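Local coordinates for protein phosphoribosylamine--glycine ligase (Thermotoga maritima, PDB 1VKZ) that catalyses the ATP-dependent joining of glycine to 5-phospho-beta-D-ribosylamine, the second step of de novo purine biosynthesis, giving N(1)-(5-phospho-beta-D-ribosyl)glycinamide, at residues Y109-M114 with I119-F124; I210-R215 with E320-R325; S78-V83 with Y286-G291; V18-L21 with R26-A29. One frame throughout, in Å; residues are numbered along the deposited sequence.

Contact 1 (Y109-M114 with I119-F124); sequences YAKRFM and IRTARF
Where the chain leaving helix 107-116 of the ATP-grasp domain folds back beside that helix, K111 reaches over to T121, A122 and F124 on the chain that leads into strand 124-127. Its aliphatic part runs past the F124 ring in the opposite direction to that side chain. CB lies over one face, 3.8 Å from the centroid of the F124 ring, a CH-pi contact 10° off the normal. Bends at chi2 and chi3 then carry the amine on, and NZ donates to OG1 of T121 at 2.7 Å. A second hydrogen bond, NZ to O of A122, is modelled at 2.4 Å, too short to be trusted. The same ammonium pairs with D189 of strand 186-190, part of the predicted ATP site, so this lysine links the helix, the returning chain and the sheet. With a leucine at K111, D189 would probably lose its charged mate and T121 OG1 a donor. Nearer the turn, the nearly straight bond from N of I119 to O of M114 (2.8 Å, 171°) closes the chain reversal. CB of I119 packs on CB of M114 at 3.8 Å, while CD1 of I119 comes obliquely to CE2 of the F113 ring at 3.6 Å. The side chain of M114, a selenomethionine, crosses that of T121 at about a right angle, with SE 3.7 Å from CB of T121.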
loop_
_atom_site.group_PDB
_atom_site.type_symbol
_atom_site.label_atom_id
_atom_site.label_comp_id
_atom_site.label_asym_id
_atom_site.label_seq_id
_atom_site.Cartn_x
_atom_site.Cartn_y
_atom_site.Cartn_z
ATOM N N TYR A 109 -18.615 4.412 -2.708
ATOM C CA TYR A 109 -18.801 5.114 -1.459
ATOM C C TYR A 109 -17.773 6.214 -1.327
ATOM O O TYR A 109 -18.107 7.308 -0.900
ATOM C CB TYR A 109 -18.743 4.181 -0.261
ATOM C CG TYR A 109 -18.747 4.905 1.083
ATOM C CD1 TYR A 109 -19.934 5.300 1.677
ATOM C CD2 TYR A 109 -17.563 5.201 1.741
ATOM C CE1 TYR A 109 -19.942 5.949 2.911
ATOM C CE2 TYR A 109 -17.562 5.853 2.957
ATOM C CZ TYR A 109 -18.753 6.217 3.529
ATOM O OH TYR A 109 -18.759 6.862 4.729
ATOM N N ALA A 110 -16.520 5.943 -1.704
ATOM C CA ALA A 110 -15.454 6.902 -1.471
ATOM C C ALA A 110 -15.741 8.171 -2.216
ATOM O O ALA A 110 -15.558 9.269 -1.681
ATOM C CB ALA A 110 -14.096 6.312 -1.868
ATOM N N LYS A 111 -16.249 8.031 -3.438
ATOM C CA LYS A 111 -16.567 9.194 -4.280
ATOM C C LYS A 111 -17.699 10.032 -3.762
ATOM O O LYS A 111 -17.665 11.256 -3.870
ATOM C CB LYS A 111 -16.911 8.741 -5.689
ATOM C CG LYS A 111 -15.724 8.435 -6.498
ATOM C CD LYS A 111 -14.825 9.661 -6.618
ATOM C CE LYS A 111 -14.161 9.775 -7.990
ATOM N NZ LYS A 111 -13.683 11.176 -8.261
ATOM N N ARG A 112 -18.725 9.381 -3.214
ATOM C CA ARG A 112 -19.858 10.115 -2.689
ATOM C C ARG A 112 -19.488 10.841 -1.416
ATOM O O ARG A 112 -19.936 11.950 -1.143
ATOM C CB ARG A 112 -21.031 9.173 -2.524
ATOM C CG ARG A 112 -21.733 8.976 -3.853
ATOM C CD ARG A 112 -22.453 7.689 -3.995
ATOM N NE ARG A 112 -23.104 7.553 -5.288
ATOM C CZ ARG A 112 -23.900 6.535 -5.596
ATOM N NH1 ARG A 112 -24.103 5.549 -4.722
ATOM N NH2 ARG A 112 -24.482 6.487 -6.785
ATOM N N PHE A 113 -18.640 10.185 -0.655
ATOM C CA PHE A 113 -18.071 10.741 0.547
ATOM C C PHE A 113 -17.347 12.042 0.215
ATOM O O PHE A 113 -17.629 13.097 0.782
ATOM C CB PHE A 113 -17.097 9.712 1.126
ATOM C CG PHE A 113 -16.355 10.191 2.324
ATOM C CD1 PHE A 113 -16.962 10.220 3.556
ATOM C CD2 PHE A 113 -15.067 10.646 2.214
ATOM C CE1 PHE A 113 -16.265 10.662 4.653
ATOM C CE2 PHE A 113 -14.373 11.118 3.316
ATOM C CZ PHE A 113 -14.972 11.120 4.526
HETATM N N MSE A 114 -16.421 11.967 -0.730
HETATM C CA MSE A 114 -15.645 13.126 -1.107
HETATM C C MSE A 114 -16.504 14.315 -1.669
HETATM O O MSE A 114 -16.247 15.496 -1.395
HETATM C CB MSE A 114 -14.610 12.683 -2.114
HETATM C CG MSE A 114 -13.597 11.747 -1.556
HETATM SE SE MSE A 114 -12.210 11.376 -2.880
HETATM C CE MSE A 114 -12.723 9.612 -3.642
ATOM N N ILE A 119 -14.045 17.218 -0.869
ATOM C CA ILE A 119 -12.699 16.709 -1.033
ATOM C C ILE A 119 -12.396 16.630 -2.538
ATOM O O ILE A 119 -13.130 16.010 -3.314
ATOM C CB ILE A 119 -12.578 15.340 -0.358
ATOM C CG1 ILE A 119 -12.734 15.464 1.176
ATOM C CG2 ILE A 119 -11.247 14.684 -0.672
ATOM C CD1 ILE A 119 -13.310 14.251 1.795
ATOM N N ARG A 120 -11.303 17.265 -2.946
ATOM C CA ARG A 120 -11.056 17.495 -4.345
ATOM C C ARG A 120 -10.774 16.176 -5.024
ATOM O O ARG A 120 -9.851 15.464 -4.669
ATOM C CB ARG A 120 -9.907 18.480 -4.545
ATOM C CG ARG A 120 -9.663 18.854 -6.002
ATOM C CD ARG A 120 -8.462 19.794 -6.221
ATOM N NE ARG A 120 -8.492 20.973 -5.347
ATOM C CZ ARG A 120 -7.938 21.061 -4.134
ATOM N NH1 ARG A 120 -7.293 20.039 -3.602
ATOM N NH2 ARG A 120 -8.031 22.192 -3.446
ATOM N N THR A 121 -11.618 15.842 -5.989
ATOM C CA THR A 121 -11.493 14.596 -6.697
ATOM C C THR A 121 -12.028 14.792 -8.103
ATOM O O THR A 121 -12.667 15.778 -8.382
ATOM C CB THR A 121 -12.248 13.478 -5.901
ATOM O OG1 THR A 121 -11.985 12.204 -6.471
ATOM C CG2 THR A 121 -13.766 13.619 -5.983
ATOM N N ALA A 122 -11.729 13.851 -8.976
ATOM C CA ALA A 122 -12.180 13.914 -10.343
ATOM C C ALA A 122 -13.667 13.795 -10.407
ATOM O O ALA A 122 -14.278 13.123 -9.585
ATOM C CB ALA A 122 -11.555 12.793 -11.166
ATOM N N ARG A 123 -14.241 14.452 -11.401
ATOM C CA ARG A 123 -15.642 14.296 -11.742
ATOM C C ARG A 123 -15.871 12.835 -12.135
ATOM O O ARG A 123 -14.980 12.182 -12.657
ATOM C CB ARG A 123 -15.982 15.242 -12.889
ATOM C CG ARG A 123 -17.373 15.814 -12.858
ATOM C CD ARG A 123 -17.636 16.836 -13.980
ATOM N NE ARG A 123 -16.852 16.531 -15.187
ATOM C CZ ARG A 123 -17.099 15.531 -16.053
ATOM N NH1 ARG A 123 -18.123 14.698 -15.879
ATOM N NH2 ARG A 123 -16.300 15.358 -17.102
ATOM N N PHE A 124 -17.064 12.327 -11.865
ATOM C CA PHE A 124 -17.333 10.898 -11.943
ATOM C C PHE A 124 -18.816 10.623 -12.094
ATOM O O PHE A 124 -19.631 11.422 -11.667
ATOM C CB PHE A 124 -16.860 10.208 -10.636
ATOM C CG PHE A 124 -17.735 10.525 -9.450
ATOM C CD1 PHE A 124 -17.529 11.677 -8.695
ATOM C CD2 PHE A 124 -18.810 9.703 -9.115
ATOM C CE1 PHE A 124 -18.385 11.981 -7.621
ATOM C CE2 PHE A 124 -19.635 10.018 -8.056
ATOM C CZ PHE A 124 -19.432 11.172 -7.333
#

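Contact 2 (I210-R215 with E320-R325); sequences ILPFVR and EPVEPR
The rings that meet here, the pyrrolidines of P212 and P324, are puckered rather than truly flat, and no aromatic ring takes part. They pass one another in opposite directions, with CG of P212 4.1 Å from CB of P324. The CG-CD side of the P212 ring is turned to the backbone of V322, CD lying 3.7 Å from O of V322, and CD also approaches CG1 of V322 at 4.0 Å. P212 is thus held against both residues, its ring crossing the V322 side chain at about a right angle.

Beyond the rings, L211 supplies the tightest apolar meeting. Its CD2 methyl sits at the fork of V322, 3.6 Å from CG2 of V322 and 3.7 Å from CB of the same residue. V322 has CG1 anti to its backbone N (chi1 180°), which lets that methyl serve L211 and P212 together while CG2 faces L211.

The two loops come from distant parts of the chain: 210-215 follows strand 207-210 and runs into strand 215-219, while the loop 320-325 leads from helix 303-315 into strand 327-334. Strands 215-219 and 327-334 belong to the same antiparallel sheet. I298 of helix 294-301 packs on P212 as well, and P237 on P324. No hydrogen bond or ion pair joins the loops to each other, and two of the residues concerned are prolines without an N-H to give. The chemistry therefore implies an attachment resting on the fit of methyls and ring carbons, with one carbonyl oxygen lying against a ring.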
loop_
_atom_site.group_PDB
_atom_site.type_symbol
_atom_site.label_atom_id
_atom_site.label_comp_id
_atom_site.label_asym_id
_atom_site.label_seq_id
_atom_site.Cartn_x
_atom_site.Cartn_y
_atom_site.Cartn_z
ATOM N N ILE A 210 1.913 13.117 8.692
ATOM C CA ILE A 210 2.220 12.663 7.328
ATOM C C ILE A 210 3.600 12.029 7.303
ATOM O O ILE A 210 4.541 12.571 7.833
ATOM C CB ILE A 210 2.134 13.820 6.336
ATOM C CG1 ILE A 210 0.703 14.335 6.274
ATOM C CG2 ILE A 210 2.551 13.338 4.954
ATOM C CD1 ILE A 210 0.486 15.460 5.356
ATOM N N LEU A 211 3.708 10.866 6.689
ATOM C CA LEU A 211 4.974 10.180 6.585
ATOM C C LEU A 211 5.820 10.680 5.393
ATOM O O LEU A 211 5.317 11.338 4.498
ATOM C CB LEU A 211 4.701 8.688 6.502
ATOM C CG LEU A 211 4.094 8.200 7.811
ATOM C CD1 LEU A 211 3.578 6.762 7.714
ATOM C CD2 LEU A 211 5.124 8.331 8.910
ATOM N N PRO A 212 7.113 10.389 5.394
ATOM C CA PRO A 212 7.948 10.749 4.300
ATOM C C PRO A 212 7.355 10.299 2.979
ATOM O O PRO A 212 6.925 9.153 2.856
ATOM C CB PRO A 212 9.222 9.953 4.576
ATOM C CG PRO A 212 9.279 9.814 5.968
ATOM C CD PRO A 212 7.881 9.685 6.434
ATOM N N PHE A 213 7.369 11.174 1.995
ATOM C CA PHE A 213 6.915 10.833 0.642
ATOM C C PHE A 213 7.959 9.972 -0.065
ATOM O O PHE A 213 9.181 10.220 0.040
ATOM C CB PHE A 213 6.593 12.106 -0.166
ATOM C CG PHE A 213 5.484 12.907 0.429
ATOM C CD1 PHE A 213 5.717 13.766 1.489
ATOM C CD2 PHE A 213 4.188 12.770 -0.021
ATOM C CE1 PHE A 213 4.669 14.504 2.062
ATOM C CE2 PHE A 213 3.136 13.507 0.569
ATOM C CZ PHE A 213 3.383 14.352 1.602
ATOM N N VAL A 214 7.489 8.945 -0.757
ATOM C CA VAL A 214 8.367 7.988 -1.414
ATOM C C VAL A 214 7.891 7.832 -2.846
ATOM O O VAL A 214 6.770 8.150 -3.153
ATOM C CB VAL A 214 8.454 6.634 -0.634
ATOM C CG1 VAL A 214 8.736 6.894 0.807
ATOM C CG2 VAL A 214 7.213 5.848 -0.731
ATOM N N ARG A 215 8.749 7.397 -3.742
ATOM C CA ARG A 215 8.336 7.262 -5.119
ATOM C C ARG A 215 8.308 5.780 -5.398
ATOM O O ARG A 215 9.258 5.085 -5.129
ATOM C CB ARG A 215 9.275 8.025 -6.074
ATOM C CG ARG A 215 8.855 7.884 -7.531
ATOM C CD ARG A 215 9.325 8.957 -8.484
ATOM N NE ARG A 215 9.263 10.336 -7.980
ATOM C CZ ARG A 215 8.160 10.990 -7.594
ATOM N NH1 ARG A 215 6.960 10.404 -7.583
ATOM N NH2 ARG A 215 8.266 12.251 -7.178
ATOM N N GLU A 320 4.454 12.889 17.199
ATOM C CA GLU A 320 5.490 13.781 16.758
ATOM C C GLU A 320 5.812 13.462 15.302
ATOM O O GLU A 320 5.688 12.310 14.892
ATOM C CB GLU A 320 6.729 13.586 17.633
ATOM C CG GLU A 320 6.498 13.913 19.101
ATOM C CD GLU A 320 6.209 15.393 19.347
ATOM O OE1 GLU A 320 6.593 16.230 18.492
ATOM O OE2 GLU A 320 5.596 15.717 20.396
ATOM N N PRO A 321 6.198 14.475 14.530
ATOM C CA PRO A 321 6.562 14.310 13.115
ATOM C C PRO A 321 7.573 13.199 12.821
ATOM O O PRO A 321 8.525 13.008 13.577
ATOM C CB PRO A 321 7.198 15.667 12.752
ATOM C CG PRO A 321 6.603 16.637 13.689
ATOM C CD PRO A 321 6.267 15.885 14.947
ATOM N N VAL A 322 7.388 12.503 11.705
ATOM C CA VAL A 322 8.347 11.479 11.295
ATOM C C VAL A 322 9.349 12.019 10.267
ATOM O O VAL A 322 9.067 12.057 9.073
ATOM C CB VAL A 322 7.617 10.255 10.763
ATOM C CG1 VAL A 322 8.603 9.171 10.316
ATOM C CG2 VAL A 322 6.671 9.751 11.860
ATOM N N GLU A 323 10.523 12.406 10.748
ATOM C CA GLU A 323 11.547 12.998 9.914
ATOM C C GLU A 323 12.414 11.890 9.322
ATOM O O GLU A 323 12.925 11.040 10.046
ATOM C CB GLU A 323 12.431 13.953 10.729
ATOM C CG GLU A 323 11.696 14.903 11.688
ATOM C CD GLU A 323 11.140 16.157 11.019
ATOM O OE1 GLU A 323 10.528 16.037 9.924
ATOM O OE2 GLU A 323 11.306 17.265 11.606
ATOM N N PRO A 324 12.619 11.908 8.013
ATOM C CA PRO A 324 13.501 10.945 7.387
ATOM C C PRO A 324 14.979 11.250 7.600
ATOM O O PRO A 324 15.408 12.417 7.501
ATOM C CB PRO A 324 13.166 11.093 5.911
ATOM C CG PRO A 324 12.699 12.513 5.762
ATOM C CD PRO A 324 12.030 12.847 7.038
ATOM N N ARG A 325 15.760 10.210 7.883
ATOM C CA ARG A 325 17.203 10.348 7.963
ATOM C C ARG A 325 17.828 9.696 6.736
ATOM O O ARG A 325 17.735 8.509 6.530
ATOM C CB ARG A 325 17.739 9.737 9.257
ATOM C CG ARG A 325 17.542 10.618 10.499
ATOM C CD ARG A 325 16.221 10.390 11.241
ATOM N NE ARG A 325 16.052 9.006 11.705
ATOM C CZ ARG A 325 16.673 8.463 12.761
ATOM N NH1 ARG A 325 17.546 9.163 13.493
ATOM N NH2 ARG A 325 16.422 7.194 13.078
#

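Contact 3 (S78-V83 with Y286-G291); sequences SEEFLV and YNVRLG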
loop_
_atom_site.group_PDB
_atom_site.type_symbol
_atom_site.label_atom_id
_atom_site.label_comp_id
_atom_site.label_asym_id
_atom_site.label_seq_id
_atom_site.Cartn_x
_atom_site.Cartn_y
_atom_site.Cartn_z
ATOM N N SER A 78 -6.839 -6.442 3.739
ATOM C CA SER A 78 -8.292 -6.482 3.723
ATOM C C SER A 78 -8.839 -7.241 4.939
ATOM O O SER A 78 -10.068 -7.422 5.088
ATOM C CB SER A 78 -8.765 -7.218 2.452
ATOM O OG SER A 78 -8.503 -8.622 2.528
ATOM N N GLU A 79 -7.939 -7.719 5.795
ATOM C CA GLU A 79 -8.343 -8.061 7.155
ATOM C C GLU A 79 -9.360 -7.006 7.609
ATOM O O GLU A 79 -10.446 -7.345 8.097
ATOM C CB GLU A 79 -7.123 -8.153 8.079
ATOM C CG GLU A 79 -6.676 -9.602 8.346
ATOM C CD GLU A 79 -5.185 -9.887 8.111
ATOM O OE1 GLU A 79 -4.382 -8.937 7.927
ATOM O OE2 GLU A 79 -4.796 -11.085 8.099
ATOM N N GLU A 80 -9.067 -5.743 7.314
ATOM C CA GLU A 80 -9.852 -4.623 7.804
ATOM C C GLU A 80 -11.275 -4.418 7.361
ATOM O O GLU A 80 -11.923 -3.533 7.894
ATOM C CB GLU A 80 -9.077 -3.342 7.653
ATOM C CG GLU A 80 -8.431 -2.998 8.962
ATOM C CD GLU A 80 -7.254 -2.159 8.790
ATOM O OE1 GLU A 80 -6.645 -2.157 7.703
ATOM O OE2 GLU A 80 -6.934 -1.503 9.766
ATOM N N PHE A 81 -11.795 -5.243 6.464
ATOM C CA PHE A 81 -13.256 -5.322 6.312
ATOM C C PHE A 81 -13.809 -6.453 7.199
ATOM O O PHE A 81 -14.810 -7.077 6.862
ATOM C CB PHE A 81 -13.628 -5.374 4.836
ATOM C CG PHE A 81 -12.699 -4.539 3.994
ATOM C CD1 PHE A 81 -11.621 -5.119 3.333
ATOM C CD2 PHE A 81 -12.829 -3.159 3.954
ATOM C CE1 PHE A 81 -10.719 -4.321 2.612
ATOM C CE2 PHE A 81 -11.937 -2.377 3.222
ATOM C CZ PHE A 81 -10.886 -2.952 2.565
ATOM N N LEU A 82 -13.106 -6.693 8.327
ATOM C CA LEU A 82 -13.714 -7.113 9.624
ATOM C C LEU A 82 -12.936 -6.732 10.942
ATOM O O LEU A 82 -13.568 -6.333 11.916
ATOM C CB LEU A 82 -14.066 -8.620 9.626
ATOM C CG LEU A 82 -15.114 -9.154 10.640
ATOM C CD1 LEU A 82 -16.007 -8.085 11.321
ATOM C CD2 LEU A 82 -16.038 -10.216 9.989
ATOM N N VAL A 83 -11.603 -6.839 10.976
ATOM C CA VAL A 83 -10.836 -6.879 12.263
ATOM C C VAL A 83 -11.296 -5.893 13.373
ATOM O O VAL A 83 -11.789 -6.317 14.440
ATOM C CB VAL A 83 -9.248 -6.781 12.096
ATOM C CG1 VAL A 83 -8.644 -8.095 11.624
ATOM C CG2 VAL A 83 -8.816 -5.675 11.161
ATOM N N TYR A 286 -8.497 6.109 -1.745
ATOM C CA TYR A 286 -8.125 5.957 -0.344
ATOM C C TYR A 286 -7.694 4.499 -0.139
ATOM O O TYR A 286 -8.325 3.579 -0.643
ATOM C CB TYR A 286 -9.352 6.213 0.522
ATOM C CG TYR A 286 -9.807 7.645 0.674
ATOM C CD1 TYR A 286 -8.942 8.630 1.122
ATOM C CD2 TYR A 286 -11.121 8.000 0.420
ATOM C CE1 TYR A 286 -9.375 9.939 1.256
ATOM C CE2 TYR A 286 -11.558 9.284 0.573
ATOM C CZ TYR A 286 -10.684 10.243 0.984
ATOM O OH TYR A 286 -11.129 11.511 1.165
ATOM N N ASN A 287 -6.597 4.302 0.576
ATOM C CA ASN A 287 -6.292 3.006 1.156
ATOM C C ASN A 287 -6.167 3.196 2.654
ATOM O O ASN A 287 -5.809 4.258 3.127
ATOM C CB ASN A 287 -5.025 2.411 0.531
ATOM C CG ASN A 287 -5.199 2.085 -0.960
ATOM O OD1 ASN A 287 -6.295 2.276 -1.550
ATOM N ND2 ASN A 287 -4.130 1.571 -1.578
ATOM N N VAL A 288 -6.538 2.177 3.399
ATOM C CA VAL A 288 -6.593 2.280 4.874
ATOM C C VAL A 288 -5.471 1.505 5.503
ATOM O O VAL A 288 -5.630 0.929 6.559
ATOM C CB VAL A 288 -7.939 1.799 5.444
ATOM C CG1 VAL A 288 -9.057 2.768 5.002
ATOM C CG2 VAL A 288 -8.224 0.379 5.028
ATOM N N ARG A 289 -4.340 1.484 4.833
ATOM C CA ARG A 289 -3.139 0.939 5.374
ATOM C C ARG A 289 -1.990 1.483 4.524
ATOM O O ARG A 289 -2.220 2.143 3.520
ATOM C CB ARG A 289 -3.196 -0.579 5.353
ATOM C CG ARG A 289 -3.793 -1.177 4.090
ATOM C CD ARG A 289 -3.003 -0.898 2.827
ATOM N NE ARG A 289 -3.635 -1.448 1.627
ATOM C CZ ARG A 289 -3.103 -1.405 0.402
ATOM N NH1 ARG A 289 -1.913 -0.845 0.192
ATOM N NH2 ARG A 289 -3.765 -1.934 -0.619
ATOM N N LEU A 290 -0.760 1.194 4.903
ATOM C CA LEU A 290 0.381 1.776 4.216
ATOM C C LEU A 290 0.663 0.920 3.034
ATOM O O LEU A 290 0.300 -0.252 3.055
ATOM C CB LEU A 290 1.588 1.752 5.128
ATOM C CG LEU A 290 1.405 2.521 6.423
ATOM C CD1 LEU A 290 2.572 2.194 7.319
ATOM C CD2 LEU A 290 1.287 4.011 6.102
ATOM N N GLY A 291 1.336 1.493 2.034
ATOM C CA GLY A 291 1.755 0.759 0.830
ATOM C C GLY A 291 2.939 -0.219 0.979
ATOM O O GLY A 291 3.649 -0.221 1.994
#
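E80 meets V288 just beyond the end of strand 280-287, and the path to that meeting starts at Y286. The Y286 ring points away from E80 toward helix 107-116, its OH bonded to T255. N287 follows, paired through its backbone with Y271 of the adjacent strand. At V288 the segments touch: CG2, lodged between the backbone N and the carbonyl carbon, lies 4.0 Å from OE1 of E80, and O of V288 is 3.4 Å from the same OE1. Those two oxygens are both acceptors and form no hydrogen bond. E80, extended beyond CG, slides past V288 in the opposite direction, coming from a short turn in which O of E79 receives both N of L82 (2.7 Å) and N of V83 (3.1 Å). The backbone N of V288 is taken by E104. R289 brings CB to 4.5 Å from OE1 of E80, but its guanidinium goes elsewhere: NE stays 6.8 Å from OE1 of E80, too far for a salt bridge. The R289 guanidinium comes close to that of R26, a like charge, and has E104 as a long, weak ion partner. L290 turns its carbonyl to R26, and O of G291 accepts from T295. The arrangement is consistent with the edge of an ATP-grasp active site, the strand bearing the predicted magnesium ligands E285 and N287 ending in a loop beside the N domain.

Contact 4 (V18-L21 with R26-A29); sequences VHIL and REHA
I20 and E27 meet obliquely, strand to helix, through aliphatic carbons: CG2 of I20 lies 3.7 Å from CB of E27. The I20 branch also reaches the helix backbone, with CG2 3.8 Å from O of E27. One step along the strand, CG of E27 comes to 3.4 Å from O of L21, a close approach without a hydrogen bond. A bend at chi2 (76°) then turns the carboxylate back toward the start of the helix. There OE1 accepts from the backbone N of G24, in the glycine-rich turn between strand and helix. OE2 forms a salt bridge with the neighbouring R26: NE of R26 donates to OE2 of E27 at 3.2 Å and 163°, in the guanidinium plane but from above the carboxylate plane. NH2 of R26 adds a weak bond to the same oxygen. With an alanine in place of E27, G24 N would probably lose its acceptor and the R26 guanidinium would be freer to turn. That guanidinium is positioned in turn by L290, whose carbonyl takes NH1, while the backbone N of R26 bonds to D292. Strand 17-22 and helix 25-36 open a beta-alpha-beta unit of the Rossmann-like N domain: strand 40-43 lies on one side of strand 17-22, strand 73-74 on the other, and I30 of the helix packs on I20.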
loop_
_atom_site.group_PDB
_atom_site.type_symbol
_atom_site.label_atom_id
_atom_site.label_comp_id
_atom_site.label_asym_id
_atom_site.label_seq_id
_atom_site.Cartn_x
_atom_site.Cartn_y
_atom_site.Cartn_z
ATOM N N VAL A 18 3.722 -6.493 20.211
ATOM C CA VAL A 18 3.184 -6.058 18.941
ATOM C C VAL A 18 2.806 -7.252 18.080
ATOM O O VAL A 18 3.550 -8.213 17.926
ATOM C CB VAL A 18 4.204 -5.194 18.221
ATOM C CG1 VAL A 18 3.668 -4.691 16.882
ATOM C CG2 VAL A 18 4.614 -4.038 19.129
ATOM N N HIS A 19 1.619 -7.184 17.518
ATOM C CA HIS A 19 1.123 -8.268 16.722
ATOM C C HIS A 19 0.832 -7.812 15.304
ATOM O O HIS A 19 0.014 -6.932 15.073
ATOM C CB HIS A 19 -0.121 -8.737 17.394
ATOM C CG HIS A 19 0.124 -9.326 18.738
ATOM N ND1 HIS A 19 0.467 -10.647 18.912
ATOM C CD2 HIS A 19 0.056 -8.790 19.974
ATOM C CE1 HIS A 19 0.561 -10.912 20.202
ATOM N NE2 HIS A 19 0.315 -9.802 20.869
ATOM N N ILE A 20 1.537 -8.387 14.347
ATOM C CA ILE A 20 1.426 -7.942 12.975
ATOM C C ILE A 20 0.736 -9.010 12.129
ATOM O O ILE A 20 1.211 -10.171 11.976
ATOM C CB ILE A 20 2.840 -7.561 12.430
ATOM C CG1 ILE A 20 3.404 -6.420 13.273
ATOM C CG2 ILE A 20 2.789 -7.131 10.965
ATOM C CD1 ILE A 20 4.809 -6.227 13.147
ATOM N N LEU A 21 -0.393 -8.617 11.567
ATOM C CA LEU A 21 -1.105 -9.501 10.633
ATOM C C LEU A 21 -0.566 -9.350 9.200
ATOM O O LEU A 21 -0.524 -8.276 8.666
ATOM C CB LEU A 21 -2.592 -9.224 10.716
ATOM C CG LEU A 21 -3.329 -9.542 12.028
ATOM C CD1 LEU A 21 -2.511 -9.644 13.252
ATOM C CD2 LEU A 21 -4.410 -8.501 12.257
ATOM N N ARG A 26 6.176 -5.307 3.933
ATOM C CA ARG A 26 5.575 -4.241 4.760
ATOM C C ARG A 26 5.474 -4.711 6.185
ATOM O O ARG A 26 5.902 -4.038 7.114
ATOM C CB ARG A 26 4.196 -3.930 4.209
ATOM C CG ARG A 26 3.309 -2.982 4.973
ATOM C CD ARG A 26 2.008 -2.674 4.226
ATOM N NE ARG A 26 1.284 -3.884 3.830
ATOM C CZ ARG A 26 0.453 -4.016 2.776
ATOM N NH1 ARG A 26 0.191 -3.019 1.950
ATOM N NH2 ARG A 26 -0.124 -5.189 2.549
ATOM N N GLU A 27 4.950 -5.918 6.349
ATOM C CA GLU A 27 4.721 -6.500 7.635
ATOM C C GLU A 27 6.056 -6.748 8.322
ATOM O O GLU A 27 6.233 -6.433 9.502
ATOM C CB GLU A 27 3.944 -7.794 7.467
ATOM C CG GLU A 27 2.472 -7.595 7.126
ATOM C CD GLU A 27 2.167 -7.184 5.685
ATOM O OE1 GLU A 27 2.936 -7.471 4.730
ATOM O OE2 GLU A 27 1.109 -6.590 5.483
ATOM N N HIS A 28 6.994 -7.304 7.573
ATOM C CA HIS A 28 8.308 -7.572 8.098
ATOM C C HIS A 28 9.017 -6.264 8.415
ATOM O O HIS A 28 9.635 -6.145 9.444
ATOM C CB HIS A 28 9.103 -8.457 7.121
ATOM C CG HIS A 28 10.437 -8.887 7.640
ATOM N ND1 HIS A 28 11.447 -9.333 6.813
ATOM C CD2 HIS A 28 10.934 -8.931 8.898
ATOM C CE1 HIS A 28 12.510 -9.629 7.545
ATOM N NE2 HIS A 28 12.233 -9.377 8.810
ATOM N N ALA A 29 8.908 -5.274 7.549
ATOM C CA ALA A 29 9.463 -3.966 7.847
ATOM C C ALA A 29 8.876 -3.380 9.151
ATOM O O ALA A 29 9.617 -2.941 10.045
ATOM C CB ALA A 29 9.257 -3.041 6.697
#

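In the fold
All four contacts are buried, so they differ in chemistry more than in exposure. Contact 3, its centre about 9 Å from that of the chain, touches each of the others: Y286 packs against M114 and I119 of contact 1, L290 against L211 of contact 2, and E79 against L21 of contact 4. In contact 1 the charged end of a lysine itself crosses to the other segment, whereas in contact 4 a glutamate meets the strand with aliphatic carbons and spends its charge within helix and turn. Contact 2 joins distant loops mainly through apolar carbons, without a hydrogen bond; contact 3, longer-range still, brings a carboxylate beside the loop that follows the strand with the predicted metal ligands.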